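Local coordinates for SNF1-like protein kinase ssp2 (Schizosaccharomyces pombe, PDB 2QRD) that probably phosphorylates serine and threonine residues of other proteins as the catalytic subunit of an AMP-activated protein kinase heterotrimer in fission yeast, at residues R20-A23 with P24-L27. Sequence-based numbering, arbitrary orientation.
Sequences RGDA and PEIL
Arg-20 meets Ile-26 through its backbone: the carbonyl O of Arg-20, at the end of strand 17-20, lies 3.4 Å from CD1 of Ile-26. The isoleucine reaches it because CG1 stands beside its own backbone N, anti to the carbonyl carbon (chi1 -66°), with CD1 extended beyond. Gly-21 makes the bend toward helix 23-37 with backbone angles at which a CB would press on the carbonyl O of Arg-20; its backbone is hydrogen-bonded to Gly-88. Asp-22 occupies the N-cap position, yet its carboxylate makes no capping bond. Asp-22 OD2 instead approaches the Pro-24 ring, 3.4 Å from Pro-24 CD. Asp-22 CB packs 3.6 Å from Glu-25 CD, the carboxylate carbon. The helical bonding starts from the Asp-22 backbone, whose O accepts the N-H of Ile-26 in the carbonyl plane (N to O 2.8 Å, N-H...O 154°). One residue on, Ala-23 O receives the N-H of Leu-27, tilted 26° from the carbonyl plane. The methyl CB of Ala-23 lies 3.5 Å from Pro-24 CD and, with Ile-26, packs on Phe-90 and Leu-82 of the sheet; Pro-24 also touches Tyr-56 and meets Leu-25 of the neighbouring SPCC1919.03c chain. Replacing Pro-24 with a glycine would probably let the first turn flex and open a gap beside Asp-22, Tyr-56 and that neighbouring leucine. This strand-to-helix turn thus joins strand 17-20, outermost in the sheet within this chain, to the first long helix of the KA1-like adenylate-sensor domain. Main-chain bonds secure the helix start, whereas the carboxylates of Asp-22 and Glu-25, with OD1 and OE2 4.6 Å apart, probably repel each other mildly but could interact favourably with the positive end of the helix dipole.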
ATOM      1  N   ARG A  20      11.003 -17.196  24.741  1.00 53.76           N
ATOM      2  CA  ARG A  20      11.943 -17.277  25.851  1.00 54.71           C
ATOM      3  C   ARG A  20      11.567 -18.447  26.718  1.00 54.43           C
ATOM      4  O   ARG A  20      10.461 -18.979  26.609  1.00 54.48           O
ATOM      5  CB  ARG A  20      11.928 -15.992  26.685  1.00 54.90           C
ATOM      6  CG  ARG A  20      12.836 -14.885  26.142  1.00 57.89           C
ATOM      7  CD  ARG A  20      13.292 -13.945  27.239  1.00 62.54           C
ATOM      8  NE  ARG A  20      12.483 -12.724  27.332  1.00 66.66           N
ATOM      9  CZ  ARG A  20      12.188 -12.101  28.478  1.00 68.29           C
ATOM     10  NH1 ARG A  20      11.461 -10.985  28.460  1.00 69.62           N
ATOM     11  NH2 ARG A  20      12.601 -12.594  29.646  1.00 66.98           N
ATOM     12  N   GLY A  21      12.494 -18.849  27.573  1.00 54.59           N
ATOM     13  CA  GLY A  21      12.235 -19.896  28.551  1.00 54.80           C
ATOM     14  C   GLY A  21      12.810 -21.213  28.091  1.00 55.04           C
ATOM     15  O   GLY A  21      13.944 -21.275  27.618  1.00 54.91           O
ATOM     16  N   ASP A  22      11.998 -22.258  28.206  1.00 55.41           N
ATOM     17  CA  ASP A  22      12.413 -23.617  27.902  1.00 55.72           C
ATOM     18  C   ASP A  22      11.946 -24.005  26.516  1.00 55.13           C
ATOM     19  O   ASP A  22      10.789 -23.771  26.172  1.00 55.45           O
ATOM     20  CB  ASP A  22      11.797 -24.570  28.916  1.00 56.02           C
ATOM     21  CG  ASP A  22      12.827 -25.391  29.630  1.00 58.70           C
ATOM     22  OD1 ASP A  22      13.515 -24.831  30.523  1.00 60.20           O
ATOM     23  OD2 ASP A  22      12.941 -26.597  29.305  1.00 62.24           O
ATOM     24  N   ALA A  23      12.831 -24.615  25.733  1.00 54.51           N
ATOM     25  CA  ALA A  23      12.516 -24.993  24.348  1.00 53.74           C
ATOM     26  C   ALA A  23      11.437 -26.083  24.235  1.00 53.05           C
ATOM     27  O   ALA A  23      10.571 -25.980  23.365  1.00 52.59           O
ATOM     28  CB  ALA A  23      13.783 -25.376  23.586  1.00 54.07           C
ATOM     29  N   PRO A  24      11.467 -27.120  25.119  1.00 52.39           N
ATOM     30  CA  PRO A  24      10.327 -28.035  25.171  1.00 51.96           C
ATOM     31  C   PRO A  24       9.016 -27.382  25.671  1.00 51.90           C
ATOM     32  O   PRO A  24       7.937 -27.787  25.230  1.00 51.87           O
ATOM     33  CB  PRO A  24      10.801 -29.129  26.128  1.00 51.81           C
ATOM     34  CG  PRO A  24      12.277 -28.998  26.157  1.00 51.49           C
ATOM     35  CD  PRO A  24      12.507 -27.546  26.069  1.00 52.37           C
ATOM     36  N   GLU A  25       9.099 -26.383  26.554  1.00 51.35           N
ATOM     37  CA  GLU A  25       7.892 -25.641  26.944  1.00 51.99           C
ATOM     38  C   GLU A  25       7.327 -24.777  25.802  1.00 51.80           C
ATOM     39  O   GLU A  25       6.103 -24.646  25.650  1.00 51.49           O
ATOM     40  CB  GLU A  25       8.111 -24.812  28.219  1.00 51.58           C
ATOM     41  CG  GLU A  25       8.166 -25.657  29.499  1.00 52.36           C
ATOM     42  CD  GLU A  25       8.644 -24.860  30.727  1.00 53.75           C
ATOM     43  OE1 GLU A  25       8.571 -23.595  30.684  1.00 56.82           O
ATOM     44  OE2 GLU A  25       9.089 -25.493  31.730  1.00 51.65           O
ATOM     45  N   ILE A  26       8.236 -24.190  25.021  1.00 51.67           N
ATOM     46  CA  ILE A  26       7.897 -23.428  23.838  1.00 51.53           C
ATOM     47  C   ILE A  26       7.311 -24.355  22.770  1.00 51.51           C
ATOM     48  O   ILE A  26       6.302 -24.026  22.151  1.00 51.57           O
ATOM     49  CB  ILE A  26       9.134 -22.665  23.270  1.00 51.84           C
ATOM     50  CG1 ILE A  26       9.612 -21.580  24.242  1.00 52.20           C
ATOM     51  CG2 ILE A  26       8.808 -22.022  21.927  1.00 51.57           C
ATOM     52  CD1 ILE A  26      11.029 -21.094  23.948  1.00 51.50           C
ATOM     53  N   LEU A  27       7.956 -25.501  22.543  1.00 50.90           N
ATOM     54  CA  LEU A  27       7.456 -26.465  21.575  1.00 50.08           C
ATOM     55  C   LEU A  27       6.006 -26.878  21.914  1.00 49.81           C
ATOM     56  O   LEU A  27       5.137 -26.793  21.045  1.00 49.99           O
ATOM     57  CB  LEU A  27       8.409 -27.665  21.441  1.00 49.99           C
ATOM     58  CG  LEU A  27       8.118 -28.677  20.321  1.00 51.03           C
ATOM     59  CD1 LEU A  27       8.074 -28.008  18.931  1.00 49.95           C
ATOM     60  CD2 LEU A  27       9.103 -29.865  20.352  1.00 50.18           C
TER